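Local coordinates for protein putative adhesin (Komagataella phaffii, PDB 5FX8) that may act as a cell-surface adhesin in cell-cell interaction, represented here by its N-terminal part with two cohesin-like domains, at residues 4-9 with 136-141; 10-15 with 22-27; 26-31 with 107-112; 68-73 with 307-312. One frame throughout, in Å; residues are numbered along the deposited sequence.

Contact 1 of 4, residues 4-9 with 136-141; sequences ISDITV and QTYSPS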
loop_
_atom_site.group_PDB
_atom_site.type_symbol
_atom_site.label_atom_id
_atom_site.label_comp_id
_atom_site.label_asym_id
_atom_site.label_seq_id
_atom_site.Cartn_x
_atom_site.Cartn_y
_atom_site.Cartn_z
ATOM N N ILE C 4 -53.158 59.951 -19.517
ATOM C CA ILE C 4 -52.436 58.766 -19.074
ATOM C C ILE C 4 -53.353 57.564 -19.214
ATOM O O ILE C 4 -54.434 57.536 -18.619
ATOM C CB ILE C 4 -51.957 58.919 -17.631
ATOM C CG1 ILE C 4 -50.875 59.980 -17.542
ATOM C CG2 ILE C 4 -51.481 57.584 -17.099
ATOM C CD1 ILE C 4 -50.365 60.156 -16.177
ATOM N N SER C 5 -52.931 56.569 -19.996
ATOM C CA SER C 5 -53.720 55.354 -20.191
ATOM C C SER C 5 -53.258 54.184 -19.342
ATOM O O SER C 5 -54.019 53.226 -19.161
ATOM C CB SER C 5 -53.699 54.920 -21.661
ATOM O OG SER C 5 -52.380 54.808 -22.160
ATOM N N ASP C 6 -52.031 54.233 -18.836
ATOM C CA ASP C 6 -51.451 53.112 -18.125
ATOM C C ASP C 6 -50.169 53.562 -17.453
ATOM O O ASP C 6 -49.525 54.511 -17.908
ATOM C CB ASP C 6 -51.161 51.952 -19.064
ATOM C CG ASP C 6 -51.110 50.674 -18.340
ATOM O OD1 ASP C 6 -51.482 50.699 -17.145
ATOM O OD2 ASP C 6 -50.734 49.663 -18.953
ATOM N N ILE C 7 -49.827 52.878 -16.361
ATOM C CA ILE C 7 -48.559 53.035 -15.658
ATOM C C ILE C 7 -48.023 51.632 -15.363
ATOM O O ILE C 7 -48.651 50.863 -14.625
ATOM C CB ILE C 7 -48.702 53.857 -14.363
ATOM C CG1 ILE C 7 -49.254 55.250 -14.650
ATOM C CG2 ILE C 7 -47.374 54.031 -13.688
ATOM C CD1 ILE C 7 -49.532 56.077 -13.404
ATOM N N THR C 8 -46.881 51.285 -15.954
ATOM C CA THR C 8 -46.336 49.943 -15.836
ATOM C C THR C 8 -45.006 49.973 -15.103
ATOM O O THR C 8 -44.306 50.984 -15.093
ATOM C CB THR C 8 -46.160 49.293 -17.206
ATOM O OG1 THR C 8 -45.190 50.013 -17.973
ATOM C CG2 THR C 8 -47.473 49.302 -17.934
ATOM N N VAL C 9 -44.680 48.859 -14.462
ATOM C CA VAL C 9 -43.424 48.699 -13.752
ATOM C C VAL C 9 -42.858 47.336 -14.095
ATOM O O VAL C 9 -43.534 46.318 -13.925
ATOM C CB VAL C 9 -43.593 48.827 -12.241
ATOM C CG1 VAL C 9 -42.253 48.680 -11.608
ATOM C CG2 VAL C 9 -44.195 50.150 -11.895
ATOM N N GLN C 136 -58.111 58.095 -10.835
ATOM C CA GLN C 136 -57.843 56.676 -10.983
ATOM C C GLN C 136 -56.579 56.333 -10.229
ATOM O O GLN C 136 -55.716 57.186 -10.022
ATOM C CB GLN C 136 -57.695 56.280 -12.450
ATOM C CG GLN C 136 -57.744 54.803 -12.672
ATOM C CD GLN C 136 -57.621 54.456 -14.126
ATOM O OE1 GLN C 136 -57.870 55.291 -14.990
ATOM N NE2 GLN C 136 -57.220 53.223 -14.411
ATOM N N THR C 137 -56.502 55.080 -9.794
ATOM C CA THR C 137 -55.305 54.521 -9.191
ATOM C C THR C 137 -54.788 53.407 -10.087
ATOM O O THR C 137 -55.564 52.560 -10.536
ATOM C CB THR C 137 -55.564 53.990 -7.784
ATOM O OG1 THR C 137 -55.687 55.076 -6.863
ATOM C CG2 THR C 137 -54.407 53.195 -7.357
ATOM N N TYR C 138 -53.494 53.437 -10.375
ATOM C CA TYR C 138 -52.843 52.405 -11.164
ATOM C C TYR C 138 -52.001 51.537 -10.242
ATOM O O TYR C 138 -51.203 52.052 -9.456
ATOM C CB TYR C 138 -51.968 53.019 -12.245
ATOM C CG TYR C 138 -52.693 53.767 -13.305
ATOM C CD1 TYR C 138 -52.984 55.110 -13.156
ATOM C CD2 TYR C 138 -53.064 53.143 -14.478
ATOM C CE1 TYR C 138 -53.632 55.803 -14.142
ATOM C CE2 TYR C 138 -53.706 53.821 -15.465
ATOM C CZ TYR C 138 -53.987 55.146 -15.298
ATOM O OH TYR C 138 -54.639 55.823 -16.295
ATOM N N SER C 139 -52.162 50.222 -10.352
ATOM C CA SER C 139 -51.508 49.278 -9.446
ATOM C C SER C 139 -50.823 48.148 -10.195
ATOM O O SER C 139 -51.219 46.985 -10.071
ATOM C CB SER C 139 -52.512 48.704 -8.457
ATOM O OG SER C 139 -52.937 49.723 -7.600
ATOM N N PRO C 140 -49.763 48.445 -10.944
ATOM C CA PRO C 140 -48.965 47.371 -11.537
ATOM C C PRO C 140 -48.327 46.504 -10.470
ATOM O O PRO C 140 -48.104 46.917 -9.331
ATOM C CB PRO C 140 -47.901 48.120 -12.336
ATOM C CG PRO C 140 -47.775 49.412 -11.628
ATOM C CD PRO C 140 -49.160 49.765 -11.193
ATOM N N SER C 141 -48.000 45.283 -10.870
ATOM C CA SER C 141 -47.514 44.283 -9.937
ATOM C C SER C 141 -46.192 43.699 -10.404
ATOM O O SER C 141 -45.975 43.508 -11.599
ATOM C CB SER C 141 -48.541 43.183 -9.765
ATOM O OG SER C 141 -48.570 42.779 -8.418
#

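Contact 2 of 4, residues 10-15 with 22-27; sequences VSERTD and SDWFVV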
loop_
_atom_site.group_PDB
_atom_site.type_symbol
_atom_site.label_atom_id
_atom_site.label_comp_id
_atom_site.label_asym_id
_atom_site.label_seq_id
_atom_site.Cartn_x
_atom_site.Cartn_y
_atom_site.Cartn_z
ATOM N N VAL C 10 -41.635 47.311 -14.592
ATOM C CA VAL C 10 -40.925 46.073 -14.860
ATOM C C VAL C 10 -39.494 46.258 -14.392
ATOM O O VAL C 10 -39.070 47.357 -14.030
ATOM C CB VAL C 10 -40.945 45.669 -16.344
ATOM C CG1 VAL C 10 -42.354 45.603 -16.844
ATOM C CG2 VAL C 10 -40.149 46.637 -17.159
ATOM N N SER C 11 -38.756 45.159 -14.400
ATOM C CA SER C 11 -37.352 45.162 -14.030
ATOM C C SER C 11 -36.525 45.490 -15.259
ATOM O O SER C 11 -36.735 44.901 -16.319
ATOM C CB SER C 11 -36.946 43.802 -13.467
ATOM O OG SER C 11 -35.543 43.693 -13.360
ATOM N N GLU C 12 -35.595 46.433 -15.120
ATOM C CA GLU C 12 -34.690 46.714 -16.228
ATOM C C GLU C 12 -33.834 45.496 -16.551
ATOM O O GLU C 12 -33.482 45.270 -17.714
ATOM C CB GLU C 12 -33.829 47.939 -15.906
ATOM C CG GLU C 12 -32.848 48.335 -16.987
ATOM C CD GLU C 12 -32.342 49.792 -16.894
ATOM O OE1 GLU C 12 -31.874 50.245 -15.829
ATOM O OE2 GLU C 12 -32.423 50.492 -17.918
ATOM N N ARG C 13 -33.540 44.675 -15.542
ATOM C CA ARG C 13 -32.721 43.483 -15.736
ATOM C C ARG C 13 -33.448 42.434 -16.565
ATOM O O ARG C 13 -32.931 41.970 -17.584
ATOM C CB ARG C 13 -32.328 42.926 -14.371
ATOM C CG ARG C 13 -31.517 41.678 -14.397
ATOM C CD ARG C 13 -31.140 41.266 -12.987
ATOM N NE ARG C 13 -32.289 40.889 -12.167
ATOM C CZ ARG C 13 -32.869 39.689 -12.178
ATOM N NH1 ARG C 13 -32.429 38.736 -12.987
ATOM N NH2 ARG C 13 -33.914 39.444 -11.395
ATOM N N THR C 14 -34.654 42.055 -16.160
ATOM C CA THR C 14 -35.378 40.998 -16.849
ATOM C C THR C 14 -36.305 41.502 -17.940
ATOM O O THR C 14 -36.655 40.719 -18.829
ATOM C CB THR C 14 -36.204 40.199 -15.856
ATOM O OG1 THR C 14 -37.260 41.034 -15.373
ATOM C CG2 THR C 14 -35.344 39.767 -14.694
ATOM N N ASP C 15 -36.714 42.778 -17.889
ATOM C CA ASP C 15 -37.732 43.338 -18.784
ATOM C C ASP C 15 -39.087 42.665 -18.558
ATOM O O ASP C 15 -39.888 42.499 -19.477
ATOM C CB ASP C 15 -37.294 43.239 -20.255
ATOM C CG ASP C 15 -38.017 44.235 -21.182
ATOM O OD1 ASP C 15 -39.051 44.822 -20.801
ATOM O OD2 ASP C 15 -37.554 44.416 -22.328
ATOM N N SER C 22 -32.667 44.494 -5.779
ATOM C CA SER C 22 -31.590 45.405 -6.124
ATOM C C SER C 22 -31.741 46.006 -7.514
ATOM O O SER C 22 -30.885 46.792 -7.926
ATOM C CB SER C 22 -30.245 44.678 -6.024
ATOM O OG SER C 22 -30.096 43.724 -7.061
ATOM N N ASP C 23 -32.810 45.674 -8.223
ATOM C CA ASP C 23 -32.963 46.011 -9.621
ATOM C C ASP C 23 -33.354 47.469 -9.829
ATOM O O ASP C 23 -33.921 48.124 -8.950
ATOM C CB ASP C 23 -34.006 45.113 -10.253
ATOM C CG ASP C 23 -33.498 43.729 -10.478
ATOM O OD1 ASP C 23 -32.269 43.522 -10.335
ATOM O OD2 ASP C 23 -34.316 42.860 -10.827
ATOM N N TRP C 24 -33.017 47.973 -11.014
ATOM C CA TRP C 24 -33.643 49.166 -11.556
ATOM C C TRP C 24 -35.017 48.789 -12.091
ATOM O O TRP C 24 -35.143 47.852 -12.886
ATOM C CB TRP C 24 -32.816 49.770 -12.689
ATOM C CG TRP C 24 -31.518 50.375 -12.321
ATOM C CD1 TRP C 24 -30.285 49.830 -12.497
ATOM C CD2 TRP C 24 -31.302 51.674 -11.760
ATOM N NE1 TRP C 24 -29.314 50.689 -12.050
ATOM C CE2 TRP C 24 -29.914 51.833 -11.599
ATOM C CE3 TRP C 24 -32.147 52.707 -11.353
ATOM C CZ2 TRP C 24 -29.360 52.980 -11.055
ATOM C CZ3 TRP C 24 -31.597 53.839 -10.810
ATOM C CH2 TRP C 24 -30.224 53.970 -10.666
ATOM N N PHE C 25 -36.039 49.527 -11.654
ATOM C CA PHE C 25 -37.417 49.352 -12.087
ATOM C C PHE C 25 -37.784 50.442 -13.079
ATOM O O PHE C 25 -37.798 51.624 -12.730
ATOM C CB PHE C 25 -38.361 49.402 -10.898
ATOM C CG PHE C 25 -38.202 48.259 -9.965
ATOM C CD1 PHE C 25 -37.206 48.261 -9.007
ATOM C CD2 PHE C 25 -39.056 47.168 -10.042
ATOM C CE1 PHE C 25 -37.070 47.193 -8.146
ATOM C CE2 PHE C 25 -38.916 46.104 -9.173
ATOM C CZ PHE C 25 -37.925 46.118 -8.224
ATOM N N VAL C 26 -38.082 50.038 -14.307
ATOM C CA VAL C 26 -38.550 50.940 -15.351
ATOM C C VAL C 26 -39.997 51.303 -15.041
ATOM O O VAL C 26 -40.894 50.476 -15.209
ATOM C CB VAL C 26 -38.431 50.267 -16.719
ATOM C CG1 VAL C 26 -38.882 51.175 -17.820
ATOM C CG2 VAL C 26 -37.026 49.849 -16.929
ATOM N N VAL C 27 -40.235 52.524 -14.576
ATOM C CA VAL C 27 -41.587 53.012 -14.308
ATOM C C VAL C 27 -42.046 53.823 -15.514
ATOM O O VAL C 27 -41.580 54.943 -15.714
ATOM C CB VAL C 27 -41.640 53.861 -13.036
ATOM C CG1 VAL C 27 -43.032 54.344 -12.811
ATOM C CG2 VAL C 27 -41.205 53.063 -11.871
#

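Contact 3 of 4, residues 26-31 with 107-112; sequences VVSFVF and VVFFTL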
loop_
_atom_site.group_PDB
_atom_site.type_symbol
_atom_site.label_atom_id
_atom_site.label_comp_id
_atom_site.label_asym_id
_atom_site.label_seq_id
_atom_site.Cartn_x
_atom_site.Cartn_y
_atom_site.Cartn_z
ATOM N N VAL C 26 -38.082 50.038 -14.307
ATOM C CA VAL C 26 -38.550 50.940 -15.351
ATOM C C VAL C 26 -39.997 51.303 -15.041
ATOM O O VAL C 26 -40.894 50.476 -15.209
ATOM C CB VAL C 26 -38.431 50.267 -16.719
ATOM C CG1 VAL C 26 -38.882 51.175 -17.820
ATOM C CG2 VAL C 26 -37.026 49.849 -16.929
ATOM N N VAL C 27 -40.235 52.524 -14.576
ATOM C CA VAL C 27 -41.587 53.012 -14.308
ATOM C C VAL C 27 -42.046 53.823 -15.514
ATOM O O VAL C 27 -41.580 54.943 -15.714
ATOM C CB VAL C 27 -41.640 53.861 -13.036
ATOM C CG1 VAL C 27 -43.032 54.344 -12.811
ATOM C CG2 VAL C 27 -41.205 53.063 -11.871
ATOM N N SER C 28 -42.986 53.290 -16.295
ATOM C CA SER C 28 -43.385 53.847 -17.586
ATOM C C SER C 28 -44.760 54.501 -17.527
ATOM O O SER C 28 -45.735 53.881 -17.106
ATOM C CB SER C 28 -43.400 52.762 -18.654
ATOM O OG SER C 28 -42.108 52.239 -18.830
ATOM N N PHE C 29 -44.846 55.735 -18.001
ATOM C CA PHE C 29 -46.102 56.481 -18.032
ATOM C C PHE C 29 -46.559 56.548 -19.479
ATOM O O PHE C 29 -45.978 57.270 -20.281
ATOM C CB PHE C 29 -45.928 57.874 -17.425
ATOM C CG PHE C 29 -45.550 57.852 -15.980
ATOM C CD1 PHE C 29 -44.221 57.794 -15.597
ATOM C CD2 PHE C 29 -46.521 57.844 -15.001
ATOM C CE1 PHE C 29 -43.861 57.752 -14.274
ATOM C CE2 PHE C 29 -46.175 57.819 -13.675
ATOM C CZ PHE C 29 -44.834 57.770 -13.312
ATOM N N VAL C 30 -47.559 55.772 -19.815
ATOM C CA VAL C 30 -48.046 55.676 -21.179
ATOM C C VAL C 30 -49.057 56.785 -21.414
ATOM O O VAL C 30 -49.955 56.996 -20.595
ATOM C CB VAL C 30 -48.668 54.295 -21.436
ATOM C CG1 VAL C 30 -49.197 54.172 -22.861
ATOM C CG2 VAL C 30 -47.646 53.241 -21.172
ATOM N N PHE C 31 -48.906 57.491 -22.532
ATOM C CA PHE C 31 -49.789 58.577 -22.931
ATOM C C PHE C 31 -50.449 58.214 -24.248
ATOM O O PHE C 31 -49.764 57.868 -25.210
ATOM C CB PHE C 31 -49.032 59.889 -23.081
ATOM C CG PHE C 31 -48.511 60.451 -21.790
ATOM C CD1 PHE C 31 -47.321 60.016 -21.259
ATOM C CD2 PHE C 31 -49.197 61.443 -21.133
ATOM C CE1 PHE C 31 -46.841 60.535 -20.108
ATOM C CE2 PHE C 31 -48.715 61.967 -19.981
ATOM C CZ PHE C 31 -47.531 61.504 -19.466
ATOM N N VAL C 107 -44.489 57.468 -24.388
ATOM C CA VAL C 107 -44.199 56.828 -23.112
ATOM C C VAL C 107 -43.089 57.613 -22.414
ATOM O O VAL C 107 -41.987 57.762 -22.956
ATOM C CB VAL C 107 -43.788 55.350 -23.275
ATOM C CG1 VAL C 107 -43.578 54.740 -21.902
ATOM C CG2 VAL C 107 -44.809 54.551 -24.075
ATOM N N VAL C 108 -43.364 58.104 -21.217
ATOM C CA VAL C 108 -42.329 58.660 -20.360
ATOM C C VAL C 108 -41.983 57.609 -19.320
ATOM O O VAL C 108 -42.866 57.088 -18.631
ATOM C CB VAL C 108 -42.781 59.979 -19.703
ATOM C CG1 VAL C 108 -41.926 60.299 -18.478
ATOM C CG2 VAL C 108 -42.702 61.124 -20.690
ATOM N N PHE C 109 -40.709 57.273 -19.217
ATOM C CA PHE C 109 -40.274 56.332 -18.203
ATOM C C PHE C 109 -39.093 56.888 -17.429
ATOM O O PHE C 109 -38.323 57.712 -17.924
ATOM C CB PHE C 109 -39.930 54.969 -18.806
ATOM C CG PHE C 109 -38.637 54.925 -19.544
ATOM C CD1 PHE C 109 -37.452 54.702 -18.877
ATOM C CD2 PHE C 109 -38.617 55.027 -20.919
ATOM C CE1 PHE C 109 -36.276 54.648 -19.548
ATOM C CE2 PHE C 109 -37.436 54.960 -21.597
ATOM C CZ PHE C 109 -36.265 54.769 -20.910
ATOM N N PHE C 110 -38.984 56.444 -16.197
ATOM C CA PHE C 110 -37.817 56.665 -15.374
ATOM C C PHE C 110 -37.409 55.342 -14.744
ATOM O O PHE C 110 -38.238 54.447 -14.566
ATOM C CB PHE C 110 -38.084 57.672 -14.280
ATOM C CG PHE C 110 -38.454 59.020 -14.771
ATOM C CD1 PHE C 110 -37.477 59.946 -15.096
ATOM C CD2 PHE C 110 -39.783 59.392 -14.871
ATOM C CE1 PHE C 110 -37.824 61.225 -15.518
ATOM C CE2 PHE C 110 -40.135 60.661 -15.296
ATOM C CZ PHE C 110 -39.156 61.575 -15.624
ATOM N N THR C 111 -36.122 55.218 -14.414
ATOM C CA THR C 111 -35.608 54.041 -13.730
ATOM C C THR C 111 -35.448 54.379 -12.253
ATOM O O THR C 111 -34.708 55.293 -11.888
ATOM C CB THR C 111 -34.288 53.542 -14.330
ATOM O OG1 THR C 111 -33.263 54.521 -14.156
ATOM C CG2 THR C 111 -34.431 53.242 -15.789
ATOM N N LEU C 112 -36.134 53.630 -11.411
ATOM C CA LEU C 112 -36.105 53.842 -9.977
ATOM C C LEU C 112 -35.535 52.606 -9.295
ATOM O O LEU C 112 -35.520 51.511 -9.855
ATOM C CB LEU C 112 -37.511 54.140 -9.438
ATOM C CG LEU C 112 -38.252 55.245 -10.177
ATOM C CD1 LEU C 112 -39.619 55.469 -9.601
ATOM C CD2 LEU C 112 -37.471 56.498 -10.058
#

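Contact 4 of 4, residues 68-73 with 307-312; sequences SEFFTT and SRTDTA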
loop_
_atom_site.group_PDB
_atom_site.type_symbol
_atom_site.label_atom_id
_atom_site.label_comp_id
_atom_site.label_asym_id
_atom_site.label_seq_id
_atom_site.Cartn_x
_atom_site.Cartn_y
_atom_site.Cartn_z
ATOM N N SER C 68 -36.724 67.071 -16.426
ATOM C CA SER C 68 -36.343 66.957 -17.812
ATOM C C SER C 68 -37.476 67.478 -18.671
ATOM O O SER C 68 -38.613 67.597 -18.225
ATOM C CB SER C 68 -36.013 65.516 -18.180
ATOM O OG SER C 68 -35.531 65.430 -19.504
ATOM N N GLU C 69 -37.136 67.801 -19.903
ATOM C CA GLU C 69 -38.057 68.103 -20.983
ATOM C C GLU C 69 -38.221 66.867 -21.859
ATOM O O GLU C 69 -37.274 66.106 -22.041
ATOM C CB GLU C 69 -37.498 69.262 -21.805
ATOM C CG GLU C 69 -38.349 69.701 -22.966
ATOM C CD GLU C 69 -39.319 70.720 -22.549
ATOM O OE1 GLU C 69 -39.004 71.420 -21.589
ATOM O OE2 GLU C 69 -40.374 70.825 -23.172
ATOM N N PHE C 70 -39.413 66.673 -22.428
ATOM C CA PHE C 70 -39.647 65.534 -23.311
ATOM C C PHE C 70 -40.148 65.990 -24.680
ATOM O O PHE C 70 -40.923 66.940 -24.786
ATOM C CB PHE C 70 -40.606 64.549 -22.655
ATOM C CG PHE C 70 -40.025 63.892 -21.445
ATOM C CD1 PHE C 70 -40.049 64.524 -20.216
ATOM C CD2 PHE C 70 -39.402 62.672 -21.546
ATOM C CE1 PHE C 70 -39.477 63.940 -19.114
ATOM C CE2 PHE C 70 -38.829 62.078 -20.447
ATOM C CZ PHE C 70 -38.867 62.705 -19.229
ATOM N N PHE C 71 -39.688 65.309 -25.731
ATOM C CA PHE C 71 -39.874 65.718 -27.114
ATOM C C PHE C 71 -40.535 64.600 -27.903
ATOM O O PHE C 71 -40.635 63.466 -27.443
ATOM C CB PHE C 71 -38.541 66.088 -27.777
ATOM C CG PHE C 71 -37.740 67.065 -27.004
ATOM C CD1 PHE C 71 -36.972 66.654 -25.934
ATOM C CD2 PHE C 71 -37.750 68.392 -27.329
ATOM C CE1 PHE C 71 -36.243 67.547 -25.210
ATOM C CE2 PHE C 71 -37.015 69.289 -26.597
ATOM C CZ PHE C 71 -36.263 68.863 -25.540
ATOM N N THR C 72 -41.015 64.942 -29.101
ATOM C CA THR C 72 -41.390 63.941 -30.085
ATOM C C THR C 72 -40.137 63.378 -30.729
ATOM O O THR C 72 -39.041 63.914 -30.576
ATOM C CB THR C 72 -42.275 64.526 -31.176
ATOM O OG1 THR C 72 -41.548 65.562 -31.841
ATOM C CG2 THR C 72 -43.547 65.106 -30.609
ATOM N N THR C 73 -40.304 62.282 -31.471
ATOM C CA THR C 73 -39.180 61.727 -32.212
ATOM C C THR C 73 -38.623 62.737 -33.198
ATOM O O THR C 73 -37.461 62.647 -33.587
ATOM C CB THR C 73 -39.618 60.482 -32.950
ATOM O OG1 THR C 73 -40.675 60.846 -33.833
ATOM C CG2 THR C 73 -40.145 59.449 -31.986
ATOM N N SER C 307 -30.778 57.382 -11.908
ATOM C CA SER C 307 -32.049 57.193 -12.592
ATOM C C SER C 307 -31.985 57.794 -13.987
ATOM O O SER C 307 -31.457 58.884 -14.186
ATOM C CB SER C 307 -33.175 57.850 -11.803
ATOM O OG SER C 307 -33.336 57.267 -10.524
ATOM N N ARG C 308 -32.544 57.091 -14.954
ATOM C CA ARG C 308 -32.391 57.458 -16.344
ATOM C C ARG C 308 -33.750 57.519 -17.017
ATOM O O ARG C 308 -34.737 56.982 -16.516
ATOM C CB ARG C 308 -31.462 56.474 -17.062
ATOM C CG ARG C 308 -30.022 56.606 -16.608
ATOM C CD ARG C 308 -29.306 55.285 -16.534
ATOM N NE ARG C 308 -29.865 54.350 -15.557
ATOM C CZ ARG C 308 -30.481 53.220 -15.881
ATOM N NH1 ARG C 308 -30.605 52.873 -17.151
ATOM N NH2 ARG C 308 -30.965 52.437 -14.936
ATOM N N THR C 309 -33.791 58.193 -18.164
ATOM C CA THR C 309 -35.017 58.324 -18.927
ATOM C C THR C 309 -34.677 58.316 -20.412
ATOM O O THR C 309 -33.555 58.002 -20.797
ATOM C CB THR C 309 -35.773 59.584 -18.499
ATOM O OG1 THR C 309 -37.022 59.596 -19.177
ATOM C CG2 THR C 309 -35.012 60.818 -18.870
ATOM N N ASP C 310 -35.656 58.633 -21.256
ATOM C CA ASP C 310 -35.432 58.833 -22.689
ATOM C C ASP C 310 -36.280 60.010 -23.147
ATOM O O ASP C 310 -37.509 59.921 -23.178
ATOM C CB ASP C 310 -35.758 57.584 -23.506
ATOM C CG ASP C 310 -35.500 57.776 -25.020
ATOM O OD1 ASP C 310 -34.985 58.845 -25.439
ATOM O OD2 ASP C 310 -35.776 56.835 -25.806
ATOM N N THR C 311 -35.625 61.099 -23.545
ATOM C CA THR C 311 -36.373 62.304 -23.857
ATOM C C THR C 311 -37.110 62.213 -25.177
ATOM O O THR C 311 -38.070 62.956 -25.374
ATOM C CB THR C 311 -35.461 63.514 -23.860
ATOM O OG1 THR C 311 -34.515 63.408 -24.928
ATOM C CG2 THR C 311 -34.759 63.581 -22.563
ATOM N N ALA C 312 -36.705 61.323 -26.078
ATOM C CA ALA C 312 -37.420 61.131 -27.340
ATOM C C ALA C 312 -38.602 60.196 -27.095
ATOM O O ALA C 312 -38.621 59.036 -27.504
ATOM C CB ALA C 312 -36.488 60.585 -28.407
#

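Contact 1 of 4, residues 4-9 with 136-141
The ring of Tyr138 lies between Ile7 and Gln136. Ile7 CG1 sits over one face in a CH-pi contact, 4.2 Å from the centre of the Tyr138 ring and offset toward the rim. Gln136 NE2 lies over the opposite face, also toward the rim, and Ser5 O is at the ring edge near its plane. This packing joins two layers of the first cohesin-like domain, a beta-sandwich. Strand 4-11 belongs to the large mixed sheet and strand 137-144 to a three-stranded one. The touching pieces run 17° apart. No backbone pairing joins them; Tyr138 and Pro140 pack on the strand's side chains and carbonyls. Ile7 and Tyr138 cross at about a right angle. Ile7 CG1 is anti to its carbonyl carbon (chi1 -59°), and CD1 beyond it comes 3.6 Å from Tyr138 CD1. At the far end of the ring, Tyr138 OH gives a weak hydrogen bond to Ile4 O at 2.9 Å. Ile4 CG2 lies 3.9 Å from Tyr138 CZ. Phe131 of strand 126-132 packs on Ile7 and Phe129 on Val9. Further along, the Pro140 ring turns its outer carbons to the strand: CG is 3.4 Å from Ile7 O and 3.7 Å from Val9 CG2.

Contact 2 of 4, residues 10-15 with 22-27
Asp23 OD2 is gripped by Ser11 and Arg13, and also by Tyr20 N from the loop between the segments. Ser11 OG donates at 2.9 Å to Asp23 OD2 and comes from 56° above the carboxylate plane. Arg13 NE makes a salt bridge to Asp23 OD2 at 3.1 Å, on the syn side and from the same face as Ser11 OG. The Arg13 chain bends at chi3 (65°), which places NE there. Asp23 is buried, and these donors would be expected to stabilise its charge. Ser11 OG also accepts weak bonds from the backbone N of Arg13 and Thr14. The contact closes the antiparallel pairing of strands 4-11 and 25-31, next to each other in the large sheet of the first cohesin-like domain. Val10 and Val26 form a hydrogen-bonded pair, with Val26 N to Val10 O at 2.9 Å. Ser11 and Phe25 form the next, non-hydrogen-bonded pair. Just past strand 4-11, Glu12 N gives a nearly straight bond to Trp24 O at 2.7 Å. The Glu12 and Trp24 side chains lie side by side, carboxylate and ring planes 79° apart. Glu12 OE1 lies 3.3 Å from Trp24 CB and also forms a salt bridge with Arg308.

Contact 3 of 4, residues 26-31 with 107-112
Val27 and Phe110 form a hydrogen-bonded pair, as do Phe29 and Val108. Val27 N donates to Phe110 O at 2.8 Å, and Phe110 N returns a bond to Val27 O at 3.0 Å. Val108 N reaches Phe29 O at 2.9 Å, and Phe29 N is bonded to Val108 O. CA-H...O contacts run alongside, among them Phe109 CA to Val27 O at 3.1 Å. The two strands run antiparallel, their directions 167° apart. They are neighbours in the large sheet of the first cohesin-like domain, a beta-sandwich. Strand 4-11 pairs with the other edge of strand 25-31.

Apolar contacts are split between the two faces of the sheet. One face carries Val27, Phe29, Val108 and Phe110, all buried. The end of Leu112 reaches in here, its CD1 meeting Val27 CG2 at 3.7 Å, the two side chains crossing at a slant. The Phe31 ring also crosses Val108 at a slant, with Phe31 CE1 4.1 Å from Val108 CB. On the other face, the CG of Phe109 stands between its backbone N and carbonyl carbon (chi1 75°). Phe109 CD1, beyond it, lies 3.9 Å from Val26 CG1. Ser28 CB packs on Val107 CG1 of the same face.

Aromatic contacts extend the buried face. Phe29 CE1 lies at the edge of the Phe110 ring, near its plane, 4.4 Å from Phe110 CD2. Phe92 of strand 89-94 stacks edge-to-face with both Phe29 and Phe31, and Phe56 does so with Phe110.

Contact 4 of 4, residues 68-73 with 307-312
A parallel beta pairing begins here, where Phe71 of strand 68-72 meets Ala312 at the start of strand 312-319. The chain comes back to the first cohesin-like domain after passing through the second, and its last strand joins the large sheet. Phe71 N donates to Thr311 O at 2.9 Å in a nearly straight bond. The same oxygen lies at the edge of the Phe71 ring, in its plane. The Phe71 and Thr311 side chains lie side by side, pointing the same way. Thr311 CG2, anti to its carbonyl carbon, comes 3.7 Å from Ser68 OG; Glu69 O is also close. An Asx turn shapes the incoming chain: Ala312 N donates to Asp310 OD1 at 3.1 Å, from 58° above the carboxylate plane.

Phe70 is the buried residue of the contact. Its ring and the Thr309 side chain reach toward each other tip to tip, with Phe70 CE2 3.3 Å from Thr309 OG1 at the ring edge. Asp310 O is also near the plane, 3.7 Å from Phe70 CD2. Ser68 OG lies over one face of the Phe70 ring, offset toward the rim. Thr309 OG1 is hydrogen-bonded to Phe109 O. The edges of both rings face oxygens, which is consistent with a weak C-H...O attraction beside the one backbone hydrogen bond across the contact.

How the contacts relate
Contacts 1, 2 and 3 build on neighbouring strands of the large mixed sheet in the first cohesin-like domain. Strand 4-11 serves contacts 1 and 2, and strand 25-31 serves contacts 2 and 3. Centres of contacts 2 and 3 are about 11 Å apart, and those of 1 and 3 about 10 Å. Contact 1 adds the three-stranded sheet on one side. The centre of contact 4 is about 10 Å from that of contact 3 and about 20 Å from that of contact 1. Along the chain, contact 2 closes first, then contacts 3, 1 and 4. Residues 307-312 touch contacts 2 and 3, so the chain leaving the second cohesin-like domain is anchored on the first.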